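Local structure of salt-tolerant glutaminase (Micrococcus luteus, 3AGD) at residues D325-L331 against I404-N410; G208-A212 against A268-G274; H3-L9 against L50-G54. The protein probably hydrolyses L-glutamine to L-glutamate and ammonium, as a salt-tolerant member of the glutaminase family. The contacts are given in a common frame with arbitrary orientation. Numbering follows the deposited sequence.

Contact 1 of 3, residues D325-L331 against I404-N410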
loop_
_atom_site.group_PDB
_atom_site.type_symbol
_atom_site.label_atom_id
_atom_site.label_comp_id
_atom_site.label_asym_id
_atom_site.label_seq_id
_atom_site.Cartn_x
_atom_site.Cartn_y
_atom_site.Cartn_z
ATOM N N ASP A 325 37.452 18.983 -5.322
ATOM C CA ASP A 325 37.321 18.631 -3.917
ATOM C C ASP A 325 35.897 18.707 -3.379
ATOM O O ASP A 325 35.654 18.356 -2.221
ATOM C CB ASP A 325 38.198 19.548 -3.086
ATOM C CG ASP A 325 37.905 21.008 -3.354
ATOM O OD1 ASP A 325 38.374 21.528 -4.390
ATOM O OD2 ASP A 325 37.187 21.628 -2.540
ATOM N N ARG A 326 34.952 19.185 -4.179
ATOM C CA ARG A 326 33.598 19.247 -3.658
ATOM C C ARG A 326 32.554 18.518 -4.478
ATOM O O ARG A 326 32.632 18.433 -5.704
ATOM C CB ARG A 326 33.159 20.693 -3.412
ATOM C CG ARG A 326 32.825 21.527 -4.627
ATOM C CD ARG A 326 32.131 22.803 -4.150
ATOM N NE ARG A 326 32.846 23.393 -3.018
ATOM C CZ ARG A 326 32.338 24.304 -2.194
ATOM N NH1 ARG A 326 33.075 24.776 -1.193
ATOM N NH2 ARG A 326 31.093 24.738 -2.361
ATOM N N VAL A 327 31.575 17.990 -3.761
ATOM C CA VAL A 327 30.485 17.238 -4.343
ATOM C C VAL A 327 29.164 17.982 -4.141
ATOM O O VAL A 327 28.921 18.556 -3.079
ATOM C CB VAL A 327 30.417 15.845 -3.682
ATOM C CG1 VAL A 327 29.147 15.122 -4.086
ATOM C CG2 VAL A 327 31.650 15.034 -4.078
ATOM N N PHE A 328 28.326 17.994 -5.171
ATOM C CA PHE A 328 27.026 18.648 -5.082
ATOM C C PHE A 328 25.991 17.541 -5.106
ATOM O O PHE A 328 25.857 16.816 -6.092
ATOM C CB PHE A 328 26.805 19.600 -6.259
ATOM C CG PHE A 328 27.908 20.595 -6.435
ATOM C CD1 PHE A 328 29.171 20.178 -6.843
ATOM C CD2 PHE A 328 27.710 21.934 -6.127
ATOM C CE1 PHE A 328 30.223 21.078 -6.942
ATOM C CE2 PHE A 328 28.758 22.849 -6.222
ATOM C CZ PHE A 328 30.019 22.419 -6.627
ATOM N N LEU A 329 25.276 17.402 -4.000
ATOM C CA LEU A 329 24.263 16.372 -3.870
ATOM C C LEU A 329 22.898 17.051 -3.757
ATOM O O LEU A 329 22.578 17.644 -2.728
ATOM C CB LEU A 329 24.555 15.548 -2.616
ATOM C CG LEU A 329 23.969 14.146 -2.438
ATOM C CD1 LEU A 329 24.219 13.718 -1.000
ATOM C CD2 LEU A 329 22.486 14.124 -2.729
ATOM N N HIS A 330 22.100 16.971 -4.818
ATOM C CA HIS A 330 20.775 17.584 -4.817
ATOM C C HIS A 330 19.656 16.555 -4.627
ATOM O O HIS A 330 19.573 15.567 -5.363
ATOM C CB HIS A 330 20.560 18.361 -6.116
ATOM C CG HIS A 330 21.302 19.661 -6.171
ATOM N ND1 HIS A 330 22.652 19.759 -5.916
ATOM C CD2 HIS A 330 20.880 20.918 -6.448
ATOM C CE1 HIS A 330 23.031 21.020 -6.032
ATOM N NE2 HIS A 330 21.975 21.742 -6.353
ATOM N N LEU A 331 18.803 16.801 -3.633
ATOM C CA LEU A 331 17.687 15.921 -3.313
ATOM C C LEU A 331 16.377 16.485 -3.866
ATOM O O LEU A 331 16.318 17.648 -4.268
ATOM C CB LEU A 331 17.587 15.748 -1.792
ATOM C CG LEU A 331 18.878 15.319 -1.083
ATOM C CD1 LEU A 331 18.609 15.078 0.394
ATOM C CD2 LEU A 331 19.413 14.050 -1.733
ATOM N N ILE A 404 37.418 14.139 -0.957
ATOM C CA ILE A 404 36.249 14.999 -1.017
ATOM C C ILE A 404 36.346 15.883 0.226
ATOM O O ILE A 404 36.488 15.375 1.339
ATOM C CB ILE A 404 34.944 14.163 -0.987
ATOM C CG1 ILE A 404 34.847 13.324 -2.267
ATOM C CG2 ILE A 404 33.724 15.083 -0.856
ATOM C CD1 ILE A 404 33.654 12.387 -2.326
ATOM N N ARG A 405 36.303 17.199 0.037
ATOM C CA ARG A 405 36.402 18.127 1.165
ATOM C C ARG A 405 35.083 18.817 1.501
ATOM O O ARG A 405 34.821 19.152 2.658
ATOM C CB ARG A 405 37.493 19.176 0.894
ATOM C CG ARG A 405 38.896 18.579 0.875
ATOM C CD ARG A 405 40.006 19.615 0.691
ATOM N NE ARG A 405 41.281 19.024 1.086
ATOM C CZ ARG A 405 42.222 18.609 0.245
ATOM N NH1 ARG A 405 42.060 18.731 -1.065
ATOM N NH2 ARG A 405 43.313 18.023 0.722
ATOM N N THR A 406 34.250 19.026 0.492
ATOM C CA THR A 406 32.972 19.677 0.723
ATOM C C THR A 406 31.826 19.013 -0.025
ATOM O O THR A 406 31.958 18.620 -1.184
ATOM C CB THR A 406 33.022 21.169 0.320
ATOM O OG1 THR A 406 33.985 21.852 1.132
ATOM C CG2 THR A 406 31.665 21.824 0.519
ATOM N N VAL A 407 30.701 18.881 0.665
ATOM C CA VAL A 407 29.504 18.308 0.081
ATOM C C VAL A 407 28.409 19.346 0.245
ATOM O O VAL A 407 28.081 19.745 1.364
ATOM C CB VAL A 407 29.075 16.993 0.792
ATOM C CG1 VAL A 407 27.672 16.583 0.341
ATOM C CG2 VAL A 407 30.057 15.872 0.461
ATOM N N VAL A 408 27.873 19.813 -0.875
ATOM C CA VAL A 408 26.789 20.784 -0.847
ATOM C C VAL A 408 25.501 19.962 -0.877
ATOM O O VAL A 408 25.243 19.247 -1.844
ATOM C CB VAL A 408 26.830 21.710 -2.084
ATOM C CG1 VAL A 408 25.674 22.693 -2.044
ATOM C CG2 VAL A 408 28.154 22.457 -2.127
ATOM N N LEU A 409 24.714 20.041 0.192
ATOM C CA LEU A 409 23.456 19.303 0.273
ATOM C C LEU A 409 22.305 20.259 -0.044
ATOM O O LEU A 409 21.864 21.012 0.822
ATOM C CB LEU A 409 23.271 18.727 1.681
ATOM C CG LEU A 409 22.658 17.326 1.812
ATOM C CD1 LEU A 409 22.202 17.110 3.251
ATOM C CD2 LEU A 409 21.480 17.168 0.863
ATOM N N ASN A 410 21.816 20.220 -1.280
ATOM C CA ASN A 410 20.732 21.106 -1.704
ATOM C C ASN A 410 19.341 20.463 -1.620
ATOM O O ASN A 410 19.070 19.444 -2.264
ATOM C CB ASN A 410 20.993 21.589 -3.131
ATOM C CG ASN A 410 19.976 22.608 -3.590
ATOM O OD1 ASN A 410 18.793 22.298 -3.747
ATOM N ND2 ASN A 410 20.429 23.841 -3.801
HETATM O O HOH W 1 35.863 22.768 -0.729
HETATM O O HOH W 2 17.294 20.205 -4.921
#
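Two parallel strands, 326-331 and 406-410, lie edge to edge, their axes 4.5 Å apart at closest approach and 16° from alignment. Backbone bonds run in a regular ladder, from Val-327 N to Thr-406 O (2.7 Å) as far as Leu-331 N to Asn-410 O (3.0 Å). At its start, Asp-325 O accepts from both Arg-405 N (2.6 Å) and Thr-406 N (3.1 Å).

One face carries Val-327, Leu-329, Val-407 and Leu-409. The tip of Ile-404 closes one end of this surface: its CD1 lies against Val-327 CG2 at 3.8 Å. Val-327 CB is also 4.2 Å from Val-407 CG2, and Val-407 CG1 lies 4.4 Å from Leu-329 CB, so Val-407 touches both residues. At the far end two leucines meet tip to tip, Leu-331 CD1 on Leu-409 CD2 at 3.6 Å. Helix 337-349 covers this side, with Leu-347 on Leu-329 and Val-343 on Leu-331. A mixed sheet with helices packed on it fits the STAS fold expected of this region.

The other face carries Arg-326, Phe-328, His-330, Thr-406, Val-408 and Asn-410. Thr-406 CG2 lies over one face of the Arg-326 guanidinium, 3.7 Å from Arg-326 NH1. Val-408 CG2 is a bump shared by two neighbours, 3.7 Å from Arg-326 NH2 and 4.1 Å from Phe-328 CD2. The Asn-410 CB bump sits over the His-330 ring, 3.4 Å from its centroid, in a CH-pi contact. Phe-319 also stacks with this ring, while Asn-410 ND2 bonds to Glu-442. Water 1 bridges Asp-325 OD2 (2.5 Å) and Thr-406 OG1 (2.8 Å).

Contact 2 of 3, residues G208-A212 against A268-G274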
loop_
_atom_site.group_PDB
_atom_site.type_symbol
_atom_site.label_atom_id
_atom_site.label_comp_id
_atom_site.label_asym_id
_atom_site.label_seq_id
_atom_site.Cartn_x
_atom_site.Cartn_y
_atom_site.Cartn_z
ATOM N N GLY A 208 -11.913 11.660 -0.469
ATOM C CA GLY A 208 -11.082 10.470 -0.523
ATOM C C GLY A 208 -9.613 10.821 -0.682
ATOM O O GLY A 208 -8.752 10.201 -0.053
ATOM N N ALA A 209 -9.325 11.819 -1.518
ATOM C CA ALA A 209 -7.947 12.257 -1.749
ATOM C C ALA A 209 -7.285 12.728 -0.453
ATOM O O ALA A 209 -6.093 12.502 -0.243
ATOM C CB ALA A 209 -7.918 13.375 -2.786
ATOM N N CYS A 210 -8.054 13.395 0.403
ATOM C CA CYS A 210 -7.531 13.873 1.680
ATOM C C CYS A 210 -7.002 12.689 2.487
ATOM O O CYS A 210 -6.041 12.817 3.247
ATOM C CB CYS A 210 -8.629 14.583 2.481
ATOM S SG CYS A 210 -9.064 16.257 1.912
ATOM N N LEU A 211 -7.646 11.536 2.324
ATOM C CA LEU A 211 -7.224 10.333 3.024
ATOM C C LEU A 211 -6.027 9.723 2.293
ATOM O O LEU A 211 -5.069 9.288 2.915
ATOM C CB LEU A 211 -8.369 9.311 3.075
ATOM C CG LEU A 211 -9.624 9.639 3.891
ATOM C CD1 LEU A 211 -10.678 8.548 3.672
ATOM C CD2 LEU A 211 -9.266 9.751 5.371
ATOM N N ALA A 212 -6.091 9.715 0.966
ATOM C CA ALA A 212 -5.038 9.144 0.136
ATOM C C ALA A 212 -3.682 9.824 0.286
ATOM O O ALA A 212 -2.646 9.170 0.171
ATOM C CB ALA A 212 -5.469 9.172 -1.328
ATOM N N ALA A 268 -10.109 5.524 -1.989
ATOM C CA ALA A 268 -8.948 6.265 -1.520
ATOM C C ALA A 268 -7.713 5.380 -1.620
ATOM O O ALA A 268 -7.487 4.512 -0.777
ATOM C CB ALA A 268 -9.160 6.720 -0.083
ATOM N N LEU A 269 -6.924 5.607 -2.665
ATOM C CA LEU A 269 -5.707 4.838 -2.909
ATOM C C LEU A 269 -4.509 5.686 -2.491
ATOM O O LEU A 269 -4.129 6.634 -3.184
ATOM C CB LEU A 269 -5.617 4.472 -4.393
ATOM C CG LEU A 269 -4.405 3.629 -4.798
ATOM C CD1 LEU A 269 -4.396 2.341 -3.985
ATOM C CD2 LEU A 269 -4.448 3.328 -6.287
ATOM N N PRO A 270 -3.891 5.346 -1.350
ATOM C CA PRO A 270 -2.738 6.075 -0.820
ATOM C C PRO A 270 -1.694 6.542 -1.820
ATOM O O PRO A 270 -1.177 5.760 -2.618
ATOM C CB PRO A 270 -2.163 5.104 0.207
ATOM C CG PRO A 270 -3.400 4.452 0.745
ATOM C CD PRO A 270 -4.180 4.160 -0.523
ATOM N N GLY A 271 -1.384 7.834 -1.753
ATOM C CA GLY A 271 -0.376 8.408 -2.620
ATOM C C GLY A 271 -0.756 8.618 -4.070
ATOM O O GLY A 271 0.040 9.160 -4.836
ATOM N N ARG A 272 -1.956 8.215 -4.474
ATOM C CA ARG A 272 -2.301 8.417 -5.869
ATOM C C ARG A 272 -3.643 9.003 -6.252
ATOM O O ARG A 272 -3.691 9.863 -7.125
ATOM C CB ARG A 272 -2.050 7.124 -6.636
ATOM C CG ARG A 272 -0.558 6.908 -6.824
ATOM C CD ARG A 272 -0.243 5.497 -7.145
ATOM N NE ARG A 272 -0.537 4.603 -6.034
ATOM C CZ ARG A 272 -0.610 3.289 -6.185
ATOM N NH1 ARG A 272 -0.413 2.774 -7.391
ATOM N NH2 ARG A 272 -0.872 2.498 -5.152
ATOM N N VAL A 273 -4.732 8.591 -5.612
ATOM C CA VAL A 273 -6.011 9.143 -6.029
ATOM C C VAL A 273 -7.186 8.982 -5.066
ATOM O O VAL A 273 -7.259 8.024 -4.298
ATOM C CB VAL A 273 -6.395 8.534 -7.404
ATOM C CG1 VAL A 273 -6.881 7.104 -7.217
ATOM C CG2 VAL A 273 -7.424 9.401 -8.109
ATOM N N GLY A 274 -8.088 9.958 -5.109
ATOM C CA GLY A 274 -9.297 9.923 -4.308
ATOM C C GLY A 274 -10.369 9.619 -5.341
ATOM O O GLY A 274 -10.370 10.226 -6.414
#
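Gly-274 brings bare backbone against bare backbone: its CA lies 3.4 Å from Ala-209 N and 3.7 Å from Gly-208 C. A CB on Gly-274 would clash with the helix. Gly-208 faces Gly-274; a CB on it would be tight against Gly-274 CA. Alanines make much of the remaining packing. The CB of Ala-268 points toward the helix, 3.5 Å from Gly-208 O and 4.2 Å from Leu-211 CB. Ala-212 CB rests on the hairpin, 3.4 Å from Leu-269 O and 3.7 Å from Val-273 O.

The end of the helix meets the turn through a single hydrogen bond. Gly-271 N donates to Ala-212 O at 2.7 Å, and Pro-270 CA makes a CA-H...O contact with the same Ala-212 O at 3.3 Å. Gly-271 has a positive phi of 74°, which favours glycine. Met-307 of the second subunit packs on Pro-270, so the turn also lies at the subunit interface. Arg-272 points away from the helix and forms a salt bridge with Asp-308 of the same chain.

Strands 264-269 and 273-278 are antiparallel neighbours joined by this turn. Arg-272 and Val-273 both face Leu-269, with Arg-272 N and Val-273 N bonded to Leu-269 O at 3.0 and 3.2 Å. The arrangement is a beta hairpin with a classic beta bulge, packed on helix 201-212 in the glutaminase domain of the beta-lactamase clan.

Contact 3 of 3, residues H3-L9 against L50-G54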
loop_
_atom_site.group_PDB
_atom_site.type_symbol
_atom_site.label_atom_id
_atom_site.label_comp_id
_atom_site.label_asym_id
_atom_site.label_seq_id
_atom_site.Cartn_x
_atom_site.Cartn_y
_atom_site.Cartn_z
ATOM N N HIS A 3 -6.818 17.120 -21.309
ATOM C CA HIS A 3 -6.266 16.018 -20.532
ATOM C C HIS A 3 -6.974 14.733 -20.944
ATOM O O HIS A 3 -8.198 14.683 -21.001
ATOM C CB HIS A 3 -6.478 16.286 -19.045
ATOM C CG HIS A 3 -5.520 15.557 -18.158
ATOM N ND1 HIS A 3 -5.488 14.183 -18.069
ATOM C CD2 HIS A 3 -4.545 16.013 -17.338
ATOM C CE1 HIS A 3 -4.532 13.822 -17.231
ATOM N NE2 HIS A 3 -3.945 14.915 -16.774
ATOM N N PRO A 4 -6.213 13.673 -21.247
ATOM C CA PRO A 4 -6.845 12.413 -21.653
ATOM C C PRO A 4 -7.642 11.656 -20.583
ATOM O O PRO A 4 -8.588 10.938 -20.912
ATOM C CB PRO A 4 -5.669 11.595 -22.196
ATOM C CG PRO A 4 -4.514 12.099 -21.415
ATOM C CD PRO A 4 -4.749 13.592 -21.376
ATOM N N ILE A 5 -7.280 11.813 -19.313
ATOM C CA ILE A 5 -7.987 11.099 -18.252
ATOM C C ILE A 5 -9.492 11.377 -18.210
ATOM O O ILE A 5 -10.285 10.461 -18.006
ATOM C CB ILE A 5 -7.341 11.365 -16.871
ATOM C CG1 ILE A 5 -5.957 10.706 -16.836
ATOM C CG2 ILE A 5 -8.209 10.781 -15.748
ATOM C CD1 ILE A 5 -5.222 10.872 -15.538
ATOM N N PRO A 6 -9.907 12.643 -18.398
ATOM C CA PRO A 6 -11.343 12.939 -18.374
ATOM C C PRO A 6 -12.048 12.246 -19.544
ATOM O O PRO A 6 -13.209 11.850 -19.437
ATOM C CB PRO A 6 -11.382 14.460 -18.500
ATOM C CG PRO A 6 -10.132 14.876 -17.799
ATOM C CD PRO A 6 -9.121 13.887 -18.340
ATOM N N ASP A 7 -11.333 12.111 -20.661
ATOM C CA ASP A 7 -11.873 11.452 -21.847
ATOM C C ASP A 7 -12.021 9.962 -21.562
ATOM O O ASP A 7 -12.990 9.327 -21.982
ATOM C CB ASP A 7 -10.947 11.675 -23.044
ATOM C CG ASP A 7 -11.045 13.087 -23.603
ATOM O OD1 ASP A 7 -10.224 13.439 -24.476
ATOM O OD2 ASP A 7 -11.947 13.840 -23.176
ATOM N N TYR A 8 -11.046 9.410 -20.846
ATOM C CA TYR A 8 -11.089 8.006 -20.471
ATOM C C TYR A 8 -12.347 7.766 -19.639
ATOM O O TYR A 8 -13.099 6.821 -19.876
ATOM C CB TYR A 8 -9.870 7.633 -19.628
ATOM C CG TYR A 8 -10.068 6.336 -18.880
ATOM C CD1 TYR A 8 -9.887 5.108 -19.513
ATOM C CD2 TYR A 8 -10.524 6.338 -17.562
ATOM C CE1 TYR A 8 -10.162 3.914 -18.853
ATOM C CE2 TYR A 8 -10.803 5.151 -16.894
ATOM C CZ TYR A 8 -10.624 3.944 -17.546
ATOM O OH TYR A 8 -10.936 2.772 -16.902
ATOM N N LEU A 9 -12.560 8.628 -18.650
ATOM C CA LEU A 9 -13.720 8.513 -17.776
ATOM C C LEU A 9 -15.015 8.636 -18.570
ATOM O O LEU A 9 -15.951 7.860 -18.365
ATOM C CB LEU A 9 -13.671 9.584 -16.680
ATOM C CG LEU A 9 -12.514 9.459 -15.675
ATOM C CD1 LEU A 9 -12.597 10.581 -14.658
ATOM C CD2 LEU A 9 -12.569 8.106 -14.979
ATOM N N LEU A 50 -8.900 17.506 -10.743
ATOM C CA LEU A 50 -10.176 16.837 -10.577
ATOM C C LEU A 50 -10.689 16.434 -11.958
ATOM O O LEU A 50 -11.289 17.238 -12.671
ATOM C CB LEU A 50 -11.159 17.787 -9.891
ATOM C CG LEU A 50 -12.519 17.247 -9.455
ATOM C CD1 LEU A 50 -12.338 16.081 -8.494
ATOM C CD2 LEU A 50 -13.308 18.369 -8.789
ATOM N N HIS A 51 -10.427 15.189 -12.341
ATOM C CA HIS A 51 -10.865 14.682 -13.634
ATOM C C HIS A 51 -12.206 13.983 -13.436
ATOM O O HIS A 51 -12.314 13.076 -12.610
ATOM C CB HIS A 51 -9.839 13.683 -14.187
ATOM C CG HIS A 51 -8.424 14.180 -14.148
ATOM N ND1 HIS A 51 -8.036 15.371 -14.723
ATOM C CD2 HIS A 51 -7.304 13.641 -13.609
ATOM C CE1 HIS A 51 -6.738 15.545 -14.539
ATOM N NE2 HIS A 51 -6.270 14.510 -13.866
ATOM N N CYS A 52 -13.225 14.395 -14.184
ATOM C CA CYS A 52 -14.537 13.775 -14.042
ATOM C C CYS A 52 -15.291 13.615 -15.345
ATOM O O CYS A 52 -14.872 14.113 -16.386
ATOM C CB CYS A 52 -15.413 14.572 -13.074
ATOM S SG CYS A 52 -14.620 15.978 -12.309
ATOM N N ALA A 53 -16.420 12.920 -15.264
ATOM C CA ALA A 53 -17.280 12.669 -16.414
ATOM C C ALA A 53 -18.654 12.223 -15.926
ATOM O O ALA A 53 -18.794 11.752 -14.794
ATOM C CB ALA A 53 -16.666 11.594 -17.303
ATOM N N GLY A 54 -19.660 12.377 -16.782
ATOM C CA GLY A 54 -21.010 11.981 -16.425
ATOM C C GLY A 54 -21.645 12.898 -15.400
ATOM O O GLY A 54 -21.301 14.077 -15.319
HETATM O O HOH W 3 -15.377 14.179 -19.186
#
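Helix 4-9 runs alongside strand 50-54, their axes 6.8 Å apart at closest approach and their N-to-C directions 28° apart. The closest CA pairs are Pro-6 with His-51 (5.1 Å) and Leu-9 with Ala-53 (5.6 Å). His-3 is the N-cap: its ND1 accepts from Ile-5 N at 3.2 Å. No direct hydrogen bond joins the two segments. Water 3 links their backbones instead, donating to Pro-6 O (3.2 Å) and to Cys-52 O (2.8 Å).

His-51 fills the largest part of the contact. Its CA-to-CB bond points toward the helix, and its ring meets His-3, Ile-5 and Pro-6. Ile-5 CB lies over one face of the His-51 ring, 4.2 Å from the centroid, a CH-pi contact. The His-3 ring meets it obliquely, with centroids 4.2 Å apart and planes at 38°; His-3 CD2 is 3.6 Å from His-51 CE1. Pro-6 CG adds a contact to His-51 ND1 at 3.8 Å. One turn further on, Leu-9 lies on the strand backbone, and its CD1 is 3.2 Å from His-51 O and 3.8 Å from Cys-52 CA. The CB of Ala-53 packs against Leu-9 CB at 3.7 Å. The helix thus covers an outermost strand of the antiparallel sheet within this chain, and Leu-9 also touches Ile-41 on the next strand and Leu-298 on helix 289-301.

Apolar and aromatic packing holds the ring of His-51, while its NE2 is bonded to Glu-341 of the second subunit. The same residue therefore belongs to both the helix-strand packing and the subunit interface.

In the fold
From the N terminus, contact 3 comes first: it closes a loop of 40 residues and brings helix 4-16 onto edge strand 50-54. Contact 2 follows, spanning 55 residues from helix 201-212 to the hairpin of strands 264-269 and 273-278. Contact 1 closes last, joining strands 326-332 and 406-417 across 72 mostly helical or loop residues. The three loops lie in series; none nests or crosses. Contacts 2 and 3 reach the same five-stranded antiparallel sheet, with centres about 17 Å apart, and both touch the second subunit. Contact 1 belongs to the separate STAS region, its centre about 36 Å from that of contact 2 and 43 Å from that of contact 3.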